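Local coordinates for DUF3218 domain-containing protein (Pseudomonas aeruginosa, PDB 2IGS) that is of unknown function but belongs to a family grouped with the lysozyme-like proteins, so that a role in cell-wall cleavage is conceivable though unproven, at residues S66-L69 and A70-I73; S124-Y128 and P129-G133; T158-P161 and G162-Q165; V193-T196 and I197-G200; T208-L211 and A212-A216. All coordinates share one frame; numbering follows the deposited sequence.

Contact 1. Residues S66-L69 and A70-I73; sequences STLL and AQEI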
loop_
_atom_site.group_PDB
_atom_site.type_symbol
_atom_site.label_atom_id
_atom_site.label_comp_id
_atom_site.label_asym_id
_atom_site.label_seq_id
_atom_site.Cartn_x
_atom_site.Cartn_y
_atom_site.Cartn_z
ATOM N N SER F 66 -36.847 -29.555 13.367
ATOM C CA SER F 66 -37.525 -30.627 14.091
ATOM C C SER F 66 -37.624 -31.912 13.292
ATOM O O SER F 66 -37.404 -33.003 13.836
ATOM C CB SER F 66 -38.930 -30.176 14.514
ATOM O OG SER F 66 -38.841 -28.950 15.231
ATOM N N THR F 67 -37.945 -31.784 12.002
ATOM C CA THR F 67 -37.967 -32.932 11.092
ATOM C C THR F 67 -36.609 -33.648 11.031
ATOM O O THR F 67 -36.539 -34.858 11.129
ATOM C CB THR F 67 -38.487 -32.522 9.717
ATOM O OG1 THR F 67 -39.861 -32.125 9.859
ATOM C CG2 THR F 67 -38.400 -33.693 8.687
ATOM N N LEU F 68 -35.537 -32.888 10.916
ATOM C CA LEU F 68 -34.188 -33.438 10.991
ATOM C C LEU F 68 -33.942 -34.243 12.261
ATOM O O LEU F 68 -33.283 -35.285 12.221
ATOM C CB LEU F 68 -33.174 -32.292 10.929
ATOM C CG LEU F 68 -32.456 -32.040 9.584
ATOM C CD1 LEU F 68 -33.131 -32.677 8.320
ATOM C CD2 LEU F 68 -32.109 -30.573 9.359
ATOM N N LEU F 69 -34.435 -33.720 13.384
ATOM C CA LEU F 69 -34.276 -34.349 14.696
ATOM C C LEU F 69 -35.097 -35.626 14.818
ATOM O O LEU F 69 -34.582 -36.627 15.313
ATOM C CB LEU F 69 -34.565 -33.368 15.853
ATOM C CG LEU F 69 -33.725 -32.072 15.918
ATOM C CD1 LEU F 69 -34.241 -31.187 17.051
ATOM C CD2 LEU F 69 -32.251 -32.330 16.136
ATOM N N ALA F 70 -36.350 -35.581 14.358
ATOM C CA ALA F 70 -37.200 -36.794 14.194
ATOM C C ALA F 70 -36.540 -37.889 13.362
ATOM O O ALA F 70 -36.579 -39.055 13.752
ATOM C CB ALA F 70 -38.587 -36.456 13.622
ATOM N N GLN F 71 -35.931 -37.515 12.230
ATOM C CA GLN F 71 -35.224 -38.481 11.370
ATOM C C GLN F 71 -34.074 -39.110 12.143
ATOM O O GLN F 71 -33.780 -40.290 11.989
ATOM C CB GLN F 71 -34.643 -37.820 10.121
ATOM C CG GLN F 71 -35.611 -37.036 9.265
ATOM C CD GLN F 71 -34.904 -36.222 8.190
ATOM O OE1 GLN F 71 -33.696 -35.939 8.286
ATOM N NE2 GLN F 71 -35.651 -35.841 7.152
ATOM N N GLU F 72 -33.426 -38.297 12.966
ATOM C CA GLU F 72 -32.270 -38.737 13.748
ATOM C C GLU F 72 -32.691 -39.756 14.820
ATOM O O GLU F 72 -32.006 -40.763 15.066
ATOM C CB GLU F 72 -31.599 -37.501 14.355
ATOM C CG GLU F 72 -30.098 -37.484 14.341
ATOM C CD GLU F 72 -29.496 -38.154 13.127
ATOM O OE1 GLU F 72 -28.986 -37.452 12.224
ATOM O OE2 GLU F 72 -29.526 -39.393 13.083
ATOM N N ILE F 73 -33.841 -39.494 15.430
ATOM C CA ILE F 73 -34.467 -40.413 16.379
ATOM C C ILE F 73 -34.826 -41.729 15.682
ATOM O O ILE F 73 -34.451 -42.809 16.148
ATOM C CB ILE F 73 -35.704 -39.741 17.080
ATOM C CG1 ILE F 73 -35.253 -38.645 18.046
ATOM C CG2 ILE F 73 -36.592 -40.783 17.773
ATOM C CD1 ILE F 73 -36.386 -37.741 18.529
HETATM O O HOH W 1 -31.389 -36.121 10.103
#
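Ala70, Gln71, Glu72 and Ile73 each send a backbone N-H back to the carbonyl four residues earlier, on Ser66, Thr67, Leu68 and Leu69. The first of these hydrogen bonds, Ala70 N to Ser66 O, is 2.8 Å long and almost straight at 174°. The third is looser: Glu72 N stands 3.1 Å from Leu68 O and bends to 140°. Leu68 O also has a water at 3.0 Å, and the same water lies 2.9 Å from Gln71 OE1. Gln71 is modelled in two conformers, and this second link, like every side-chain contact of Gln71 given here, holds for one of them. The water is placed as donor to both oxygens, but more acceptors surround it than it has protons, so the two links need not hold together.

All this belongs to helix 63-82, where Leu68 packs on Pro129 and Thr130.

Van der Waals contacts are carried by Gln71. Its CG lies beside its own backbone N (chi1 -54°), which sets CG 3.0 Å from Thr67 O; the extended chain beyond carries the amide alongside the preceding turn. There Leu68 and Gln71 run abreast, CD1 of Leu68 3.3 Å from OE1 of Gln71. The other end of the amide, NE2 of Gln71, lies 3.8 Å from Thr67 CG2.

The remaining polar ends look elsewhere: the hydroxyls of Ser66 and Thr67 bond to the carbonyls of Asp62 and Gln63, and Glu72 OE1 takes the backbone N-H of Thr204.

Contact 2. Residues S124-Y128 and P129-G133; sequences SPNVY and PTDVG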
loop_
_atom_site.group_PDB
_atom_site.type_symbol
_atom_site.label_atom_id
_atom_site.label_comp_id
_atom_site.label_asym_id
_atom_site.label_seq_id
_atom_site.Cartn_x
_atom_site.Cartn_y
_atom_site.Cartn_z
ATOM N N SER F 124 -22.820 -19.641 3.094
ATOM C CA SER F 124 -23.422 -20.369 1.984
ATOM C C SER F 124 -24.931 -20.088 2.086
ATOM O O SER F 124 -25.404 -19.580 3.109
ATOM C CB SER F 124 -23.085 -21.866 2.037
ATOM O OG SER F 124 -24.020 -22.568 2.833
ATOM N N PRO F 125 -25.698 -20.379 1.032
ATOM C CA PRO F 125 -27.116 -20.045 1.133
ATOM C C PRO F 125 -27.924 -21.143 1.842
ATOM O O PRO F 125 -29.145 -21.065 1.944
ATOM C CB PRO F 125 -27.546 -19.908 -0.328
ATOM C CG PRO F 125 -26.424 -20.469 -1.159
ATOM C CD PRO F 125 -25.381 -21.019 -0.249
ATOM N N ASN F 126 -27.220 -22.159 2.315
ATOM C CA ASN F 126 -27.821 -23.333 2.964
ATOM C C ASN F 126 -28.041 -23.073 4.443
ATOM O O ASN F 126 -27.089 -22.762 5.152
ATOM C CB ASN F 126 -26.894 -24.533 2.782
ATOM C CG ASN F 126 -26.937 -25.096 1.377
ATOM O OD1 ASN F 126 -27.844 -24.795 0.598
ATOM N ND2 ASN F 126 -25.973 -25.943 1.056
ATOM N N VAL F 127 -29.298 -23.172 4.882
ATOM C CA VAL F 127 -29.710 -22.930 6.267
ATOM C C VAL F 127 -29.610 -24.211 7.139
ATOM O O VAL F 127 -29.289 -24.142 8.339
ATOM C CB VAL F 127 -31.171 -22.346 6.327
ATOM C CG1 VAL F 127 -31.635 -22.191 7.741
ATOM C CG2 VAL F 127 -31.272 -20.997 5.624
ATOM N N TYR F 128 -29.883 -25.369 6.534
ATOM C CA TYR F 128 -29.890 -26.673 7.230
ATOM C C TYR F 128 -28.640 -27.509 6.960
ATOM O O TYR F 128 -28.058 -27.408 5.878
ATOM C CB TYR F 128 -31.167 -27.432 6.867
ATOM C CG TYR F 128 -32.370 -26.614 7.264
ATOM C CD1 TYR F 128 -32.739 -26.500 8.599
ATOM C CD2 TYR F 128 -33.077 -25.892 6.319
ATOM C CE1 TYR F 128 -33.807 -25.724 8.977
ATOM C CE2 TYR F 128 -34.154 -25.094 6.682
ATOM C CZ TYR F 128 -34.502 -25.008 8.023
ATOM O OH TYR F 128 -35.577 -24.239 8.396
ATOM N N PRO F 129 -28.214 -28.348 7.933
ATOM C CA PRO F 129 -26.941 -29.039 7.711
ATOM C C PRO F 129 -27.024 -30.059 6.589
ATOM O O PRO F 129 -26.018 -30.379 5.972
ATOM C CB PRO F 129 -26.664 -29.718 9.065
ATOM C CG PRO F 129 -28.001 -29.876 9.686
ATOM C CD PRO F 129 -28.804 -28.695 9.235
ATOM N N THR F 130 -28.231 -30.552 6.326
ATOM C CA THR F 130 -28.471 -31.543 5.301
ATOM C C THR F 130 -28.824 -30.927 3.945
ATOM O O THR F 130 -29.198 -31.645 3.018
ATOM C CB THR F 130 -29.632 -32.451 5.703
ATOM O OG1 THR F 130 -30.747 -31.629 6.064
ATOM C CG2 THR F 130 -29.240 -33.328 6.900
ATOM N N ASP F 131 -28.734 -29.608 3.819
ATOM C CA ASP F 131 -29.145 -28.973 2.566
ATOM C C ASP F 131 -28.209 -29.395 1.418
ATOM O O ASP F 131 -26.976 -29.602 1.604
ATOM C CB ASP F 131 -29.188 -27.438 2.699
ATOM C CG ASP F 131 -30.539 -26.908 3.216
ATOM O OD1 ASP F 131 -31.558 -27.623 3.166
ATOM O OD2 ASP F 131 -30.589 -25.749 3.686
ATOM N N VAL F 132 -28.818 -29.549 0.245
ATOM C CA VAL F 132 -28.098 -29.772 -1.000
ATOM C C VAL F 132 -28.571 -28.741 -2.018
ATOM O O VAL F 132 -29.778 -28.589 -2.286
ATOM C CB VAL F 132 -28.242 -31.225 -1.525
ATOM C CG1 VAL F 132 -27.367 -31.456 -2.764
ATOM C CG2 VAL F 132 -27.862 -32.222 -0.415
ATOM N N GLY F 133 -27.608 -27.989 -2.538
ATOM C CA GLY F 133 -27.894 -26.910 -3.453
ATOM C C GLY F 133 -26.808 -26.818 -4.504
ATOM O O GLY F 133 -26.048 -27.773 -4.707
HETATM O O HOH W 2 -31.766 -23.390 3.357
#
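Tyr128 to Asp131 forms a type I beta turn, closed by Asp131 N bonding to Tyr128 O at 3.1 Å. The side chain of Asp131 reaches back across the mouth of the turn to the backbone of Tyr128 and Val127. Its OD2 accepts the backbone N-H of Tyr128 at 3.0 Å, nearly straight (167°) and from above the carboxylate plane. Val127 N adds a weak bond to this oxygen, and a water 2.7 Å from OD2 donates to it while accepting from Val127 N. One carboxylate oxygen thus gathers three donors, one of them weak, and ties the chain before the turn to the residue that closes it.

The turn leads into strand 132-134, outermost within this chain in the small antiparallel sheet; Gly133 in it, and Asp131 just before it, pair through their backbones with Leu149 and Ser151. Asn126 and Asp131 run antiparallel past each other, Asn126 CG 3.5 Å from Asp131 CB. Asn126 ND2 bonds to the carbonyls of Leu149 and Ser151, so both sides of the loop hold to the same strand region of this chain.

Tyr128 presents its ring edge to Asp131, CD2 being 3.6 Å from OD2, with ring and carboxylate planes 87° apart. Val127 CG1 lies over one face near the rim, and the hydroxyl bonds to Asp62.

Contact 3. Residues T158-P161 and G162-Q165; sequences TLTP and GTWQ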
loop_
_atom_site.group_PDB
_atom_site.type_symbol
_atom_site.label_atom_id
_atom_site.label_comp_id
_atom_site.label_asym_id
_atom_site.label_seq_id
_atom_site.Cartn_x
_atom_site.Cartn_y
_atom_site.Cartn_z
ATOM N N THR F 158 -16.016 -28.141 -6.428
ATOM C CA THR F 158 -14.765 -27.479 -6.378
ATOM C C THR F 158 -13.711 -28.354 -5.677
ATOM O O THR F 158 -12.507 -28.131 -5.814
ATOM C CB THR F 158 -15.053 -26.143 -5.692
ATOM O OG1 THR F 158 -14.886 -25.086 -6.643
ATOM C CG2 THR F 158 -14.263 -25.930 -4.436
ATOM N N LEU F 159 -14.185 -29.349 -4.937
ATOM C CA LEU F 159 -13.332 -30.236 -4.170
ATOM C C LEU F 159 -12.435 -31.087 -5.068
ATOM O O LEU F 159 -12.870 -31.655 -6.075
ATOM C CB LEU F 159 -14.200 -31.111 -3.263
ATOM C CG LEU F 159 -13.613 -32.236 -2.441
ATOM C CD1 LEU F 159 -12.496 -31.712 -1.587
ATOM C CD2 LEU F 159 -14.727 -32.776 -1.605
ATOM N N THR F 160 -11.167 -31.157 -4.695
ATOM C CA THR F 160 -10.155 -31.849 -5.488
ATOM C C THR F 160 -10.202 -33.357 -5.188
ATOM O O THR F 160 -10.408 -33.741 -4.022
ATOM C CB THR F 160 -8.780 -31.249 -5.141
ATOM O OG1 THR F 160 -8.624 -29.976 -5.794
ATOM C CG2 THR F 160 -7.667 -32.154 -5.546
ATOM N N PRO F 161 -10.014 -34.227 -6.222
ATOM C CA PRO F 161 -9.962 -35.675 -5.970
ATOM C C PRO F 161 -8.877 -36.049 -4.955
ATOM O O PRO F 161 -9.030 -37.033 -4.227
ATOM C CB PRO F 161 -9.627 -36.271 -7.349
ATOM C CG PRO F 161 -9.056 -35.138 -8.145
ATOM C CD PRO F 161 -9.831 -33.935 -7.657
ATOM N N GLY F 162 -7.805 -35.260 -4.910
ATOM C CA GLY F 162 -6.725 -35.447 -3.943
ATOM C C GLY F 162 -7.097 -35.084 -2.518
ATOM O O GLY F 162 -6.924 -35.886 -1.599
ATOM N N THR F 163 -7.602 -33.870 -2.326
ATOM C CA THR F 163 -8.008 -33.403 -0.990
ATOM C C THR F 163 -9.235 -34.155 -0.469
ATOM O O THR F 163 -9.449 -34.226 0.739
ATOM C CB THR F 163 -8.153 -31.853 -0.908
ATOM O OG1 THR F 163 -9.333 -31.489 -0.181
ATOM C CG2 THR F 163 -8.229 -31.286 -2.262
ATOM N N TRP F 164 -10.001 -34.737 -1.391
ATOM C CA TRP F 164 -11.051 -35.696 -1.061
ATOM C C TRP F 164 -10.480 -36.978 -0.442
ATOM O O TRP F 164 -10.997 -37.478 0.562
ATOM C CB TRP F 164 -11.870 -36.019 -2.304
ATOM C CG TRP F 164 -12.730 -37.227 -2.180
ATOM C CD1 TRP F 164 -12.511 -38.437 -2.755
ATOM C CD2 TRP F 164 -13.951 -37.348 -1.442
ATOM N NE1 TRP F 164 -13.517 -39.303 -2.431
ATOM C CE2 TRP F 164 -14.419 -38.662 -1.627
ATOM C CE3 TRP F 164 -14.700 -36.472 -0.648
ATOM C CZ2 TRP F 164 -15.594 -39.130 -1.045
ATOM C CZ3 TRP F 164 -15.879 -36.942 -0.073
ATOM C CH2 TRP F 164 -16.309 -38.262 -0.274
ATOM N N GLN F 165 -9.418 -37.498 -1.058
ATOM C CA GLN F 165 -8.721 -38.693 -0.571
ATOM C C GLN F 165 -8.142 -38.450 0.827
ATOM O O GLN F 165 -8.089 -39.370 1.654
ATOM C CB GLN F 165 -7.592 -39.095 -1.533
ATOM C CG GLN F 165 -8.035 -39.648 -2.894
ATOM C CD GLN F 165 -6.859 -39.947 -3.820
ATOM O OE1 GLN F 165 -5.865 -40.548 -3.410
ATOM N NE2 GLN F 165 -6.973 -39.529 -5.077
#
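Leu159 reaches forward along the chain to meet Thr163 and Trp164 on the first turn of the helix that follows. From CB its side chain sets CG anti to the backbone N (chi1 174°), which turns the branch towards the helix. CG comes to 4.2 Å from Trp164 CB. The two methyls then part. CD1 settles 3.5 Å from Thr163 OG1, near the start of the turn, and also lies close to the backbone N of Trp164. CD2 goes to the indole, 3.8 Å from Trp164 CE3, an approach that is oblique to the ring. Farther off in the fold, the leucine packs on Met167, while the indole rests on Leu169 and Val181 and makes a cation-pi contact with Lys174.

The backbone fixes the indole's root. Trp164 N bonds to Thr160 O at 2.8 Å, and Trp164 CB sits close to the same oxygen. Pro161 O is used next: Gln165 N bonds to it at 3.2 Å. In the conformer described, one of two modelled for Gln165, NE2 adds a weak bond to Pro161 O.

Thr160 and Thr163 face a neighbouring subunit, against Arg25 and Pro29 of that chain respectively. This is the start of a short helix, 161-165: Thr160 holds the N-cap position without a side-chain capping bond, proline takes the first helical place, and Leu159, the residue before the cap, closes on Trp164 of the first turn as a hydrophobic staple.

Contact 4. Residues V193-T196 and I197-G200; sequences VFNT and IKSG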
loop_
_atom_site.group_PDB
_atom_site.type_symbol
_atom_site.label_atom_id
_atom_site.label_comp_id
_atom_site.label_asym_id
_atom_site.label_seq_id
_atom_site.Cartn_x
_atom_site.Cartn_y
_atom_site.Cartn_z
ATOM N N VAL F 193 -27.257 -38.178 -8.669
ATOM C CA VAL F 193 -26.267 -37.946 -7.589
ATOM C C VAL F 193 -26.740 -36.862 -6.623
ATOM O O VAL F 193 -26.669 -37.037 -5.410
ATOM C CB VAL F 193 -24.804 -37.644 -8.133
ATOM C CG1 VAL F 193 -23.838 -37.254 -6.999
ATOM C CG2 VAL F 193 -24.233 -38.858 -8.851
ATOM N N PHE F 194 -27.257 -35.772 -7.173
ATOM C CA PHE F 194 -27.880 -34.705 -6.400
ATOM C C PHE F 194 -28.890 -35.297 -5.404
ATOM O O PHE F 194 -28.889 -34.967 -4.209
ATOM C CB PHE F 194 -28.578 -33.720 -7.359
ATOM C CG PHE F 194 -29.126 -32.479 -6.694
ATOM C CD1 PHE F 194 -30.110 -32.559 -5.715
ATOM C CD2 PHE F 194 -28.695 -31.222 -7.095
ATOM C CE1 PHE F 194 -30.618 -31.414 -5.122
ATOM C CE2 PHE F 194 -29.214 -30.068 -6.523
ATOM C CZ PHE F 194 -30.178 -30.169 -5.532
ATOM N N ASN F 195 -29.727 -36.194 -5.903
ATOM C CA ASN F 195 -30.830 -36.720 -5.103
ATOM C C ASN F 195 -30.573 -37.904 -4.181
ATOM O O ASN F 195 -31.211 -38.007 -3.126
ATOM C CB ASN F 195 -32.084 -36.843 -5.948
ATOM C CG ASN F 195 -32.659 -35.473 -6.229
ATOM O OD1 ASN F 195 -33.028 -34.765 -5.295
ATOM N ND2 ASN F 195 -32.637 -35.046 -7.492
ATOM N N THR F 196 -29.598 -38.728 -4.559
ATOM C CA THR F 196 -28.969 -39.717 -3.676
ATOM C C THR F 196 -28.378 -39.068 -2.419
ATOM O O THR F 196 -28.587 -39.552 -1.297
ATOM C CB THR F 196 -27.796 -40.457 -4.386
ATOM O OG1 THR F 196 -28.293 -41.085 -5.556
ATOM C CG2 THR F 196 -27.228 -41.548 -3.503
ATOM N N ILE F 197 -27.619 -38.002 -2.625
ATOM C CA ILE F 197 -26.918 -37.316 -1.540
ATOM C C ILE F 197 -27.945 -36.656 -0.638
ATOM O O ILE F 197 -27.920 -36.836 0.578
ATOM C CB ILE F 197 -25.861 -36.283 -2.061
ATOM C CG1 ILE F 197 -24.694 -37.026 -2.759
ATOM C CG2 ILE F 197 -25.356 -35.415 -0.898
ATOM C CD1 ILE F 197 -23.632 -36.098 -3.390
ATOM N N LYS F 198 -28.875 -35.949 -1.255
ATOM C CA LYS F 198 -29.946 -35.328 -0.545
ATOM C C LYS F 198 -30.692 -36.318 0.340
ATOM O O LYS F 198 -30.847 -36.090 1.540
ATOM C CB LYS F 198 -30.904 -34.722 -1.545
ATOM C CG LYS F 198 -31.583 -33.532 -0.992
ATOM C CD LYS F 198 -33.030 -33.582 -1.345
ATOM C CE LYS F 198 -33.683 -32.234 -1.182
ATOM N NZ LYS F 198 -33.326 -31.501 0.030
ATOM N N SER F 199 -31.155 -37.402 -0.257
ATOM C CA SER F 199 -31.940 -38.413 0.448
ATOM C C SER F 199 -31.140 -39.185 1.485
ATOM O O SER F 199 -31.694 -39.569 2.509
ATOM C CB SER F 199 -32.551 -39.386 -0.546
ATOM O OG SER F 199 -33.471 -38.707 -1.361
ATOM N N GLY F 200 -29.856 -39.412 1.203
ATOM C CA GLY F 200 -28.945 -40.144 2.077
ATOM C C GLY F 200 -28.445 -39.385 3.309
ATOM O O GLY F 200 -27.985 -40.002 4.287
#
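Val193-Thr196 and Ile197-Gly200 meet as successive turns of helix 190-200, a largely surface contact whose inner side lies on the small antiparallel sheet. Each N-H of the second segment bonds to the carbonyl four residues back, from Ile197 N to Val193 O at 3.1 Å through to Gly200 N to Thr196 O at 2.8 Å.

On the inner side Val193 and Ile197 stand abreast, tips in one direction, with CG1 of Val193 3.8 Å from CD1 of Ile197. Both touch Leu148 of the sheet, and Ile197 also touches Val132.

Polar groups gather elsewhere on the helix. Ser199 turns OG back beside its own backbone N (chi1 -65°), which carries the hydroxyl to Asn195 O at 3.0 Å. Ser199 N donates to that oxygen too, at 2.9 Å, and the two donors arrive from opposite faces of the carbonyl plane. Lys198, which borders the sheet at Val132, runs alongside Asn195, its CD 4.1 Å from Asn195 OD1, a loose touch of chains. Thr196 OG1 bonds back to Asp192 O.

The hydroxyls of Ser199 and Thr196 are therefore both satisfied by the helix's own carbonyls, folded onto the backbone, while the apolar side of the helix meets the sheet.

Contact 5. Residues T208-L211 and A212-A216; sequences TLLL and AYFAA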
loop_
_atom_site.group_PDB
_atom_site.type_symbol
_atom_site.label_atom_id
_atom_site.label_comp_id
_atom_site.label_asym_id
_atom_site.label_seq_id
_atom_site.Cartn_x
_atom_site.Cartn_y
_atom_site.Cartn_z
ATOM N N THR F 208 -20.727 -34.655 10.149
ATOM C CA THR F 208 -19.509 -35.468 9.939
ATOM C C THR F 208 -18.772 -35.051 8.646
ATOM O O THR F 208 -17.555 -34.863 8.655
ATOM C CB THR F 208 -19.817 -36.991 9.918
ATOM O OG1 THR F 208 -20.647 -37.327 11.032
ATOM C CG2 THR F 208 -18.556 -37.842 9.984
ATOM N N LEU F 209 -19.524 -34.913 7.554
ATOM C CA LEU F 209 -18.992 -34.505 6.267
ATOM C C LEU F 209 -18.420 -33.103 6.375
ATOM O O LEU F 209 -17.297 -32.854 5.881
ATOM C CB LEU F 209 -20.097 -34.544 5.187
ATOM C CG LEU F 209 -19.812 -34.030 3.763
ATOM C CD1 LEU F 209 -18.804 -34.956 3.056
ATOM C CD2 LEU F 209 -21.101 -33.892 2.907
ATOM N N LEU F 210 -19.181 -32.207 7.026
ATOM C CA LEU F 210 -18.802 -30.802 7.182
ATOM C C LEU F 210 -17.423 -30.646 7.829
ATOM O O LEU F 210 -16.588 -29.886 7.354
ATOM C CB LEU F 210 -19.852 -30.033 8.007
ATOM C CG LEU F 210 -19.587 -28.540 8.251
ATOM C CD1 LEU F 210 -19.835 -27.719 6.972
ATOM C CD2 LEU F 210 -20.436 -27.997 9.394
ATOM N N LEU F 211 -17.222 -31.360 8.925
ATOM C CA LEU F 211 -15.972 -31.314 9.667
ATOM C C LEU F 211 -14.828 -31.982 8.903
ATOM O O LEU F 211 -13.710 -31.509 8.957
ATOM C CB LEU F 211 -16.162 -31.983 11.038
ATOM C CG LEU F 211 -17.127 -31.266 11.988
ATOM C CD1 LEU F 211 -17.302 -32.037 13.284
ATOM C CD2 LEU F 211 -16.685 -29.822 12.238
ATOM N N ALA F 212 -15.109 -33.070 8.192
ATOM C CA ALA F 212 -14.072 -33.730 7.391
ATOM C C ALA F 212 -13.480 -32.813 6.318
ATOM O O ALA F 212 -12.260 -32.706 6.171
ATOM C CB ALA F 212 -14.634 -35.011 6.739
ATOM N N TYR F 213 -14.375 -32.206 5.549
ATOM C CA TYR F 213 -14.073 -31.227 4.513
ATOM C C TYR F 213 -13.297 -30.053 5.093
ATOM O O TYR F 213 -12.174 -29.777 4.677
ATOM C CB TYR F 213 -15.395 -30.755 3.919
ATOM C CG TYR F 213 -15.286 -29.659 2.881
ATOM C CD1 TYR F 213 -14.980 -29.959 1.558
ATOM C CD2 TYR F 213 -15.567 -28.327 3.208
ATOM C CE1 TYR F 213 -14.884 -28.960 0.590
ATOM C CE2 TYR F 213 -15.482 -27.308 2.236
ATOM C CZ TYR F 213 -15.138 -27.635 0.934
ATOM O OH TYR F 213 -15.045 -26.662 -0.041
ATOM N N PHE F 214 -13.879 -29.382 6.082
ATOM C CA PHE F 214 -13.267 -28.171 6.628
ATOM C C PHE F 214 -11.990 -28.405 7.409
ATOM O O PHE F 214 -11.245 -27.471 7.673
ATOM C CB PHE F 214 -14.279 -27.340 7.442
ATOM C CG PHE F 214 -15.057 -26.373 6.599
ATOM C CD1 PHE F 214 -14.439 -25.240 6.069
ATOM C CD2 PHE F 214 -16.381 -26.615 6.292
ATOM C CE1 PHE F 214 -15.147 -24.355 5.266
ATOM C CE2 PHE F 214 -17.096 -25.739 5.500
ATOM C CZ PHE F 214 -16.484 -24.599 4.995
ATOM N N ALA F 215 -11.740 -29.653 7.775
ATOM C CA ALA F 215 -10.464 -30.025 8.352
ATOM C C ALA F 215 -9.399 -30.172 7.256
ATOM O O ALA F 215 -8.224 -29.911 7.492
ATOM C CB ALA F 215 -10.593 -31.334 9.157
ATOM N N ALA F 216 -9.812 -30.611 6.070
ATOM C CA ALA F 216 -8.859 -30.968 5.031
ATOM C C ALA F 216 -8.551 -29.801 4.091
ATOM O O ALA F 216 -7.437 -29.675 3.548
ATOM C CB ALA F 216 -9.379 -32.150 4.242
#
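Thr208-Leu211 and Ala212-Ala216 form consecutive turns of helix 203-216, with Ala212, Tyr213, Phe214 and Ala215 donating to the carbonyls of Thr208, Leu209, Leu210 and Leu211. The bond from Tyr213 N to Leu209 O, 3.0 Å, is practically straight at 177°. Towards the end the pattern slackens: Ala215 N to Leu211 O bends to 135°, and Ala216 N bonds at 2.9 Å to Tyr213 O, three residues back, keeping just a weak bond to Ala212 O.

Leu210 and Phe214 supply the side-chain contact. Leu210 has CG anti to its backbone N (chi1 -180°), which puts CG beside the carbonyl carbon and carries CD1 toward the later turn, 3.7 Å from Phe214 CE2. The phenyl ring also turns an edge to the backbone, with CD2 3.4 Å from Leu210 O, close to the ring plane. Tyr213 CD2 stands 3.6 Å above one face of the Phe214 ring, offset towards its rim. Phe121 meets Phe214 edge-to-face from elsewhere in the chain.

Other sides of the helix are hydrophobic as well: Leu211 touches Ile109 of helix 87-113, and Leu209 touches Val177 of helix 171-177. The Thr208 hydroxyl turns back to Thr204 O. With the N-H groups of Ala212-Ala216 bonded inside the helix and this hydroxyl held by it too, the segment offers its neighbours mostly carbon, consistent with a helix buried in the core.

Overall arrangement
Contact 5 is the buried one, its centre about 8 Å from that of the chain, and hydrocarbon and rings dominate it. Contacts 2 and 4 lie at the surface and are richer in polar side-chain bonds; they meet at Val132, which packs on Phe194, Ile197 and Lys198, joining strand 132-134 to helix 190-200. Contact 1, partly buried, touches the turn of contact 2 through Leu68 against Tyr128, Pro129 and Thr130. Contact 3, farthest out, touches contact 5, Leu159 against Tyr213, and lies about 30 Å from contact 1 between centres. Contact 1 lies within a helix, contacts 4 and 5 run to helix ends, contact 3 starts a helix and contact 2 is a turn entering a strand.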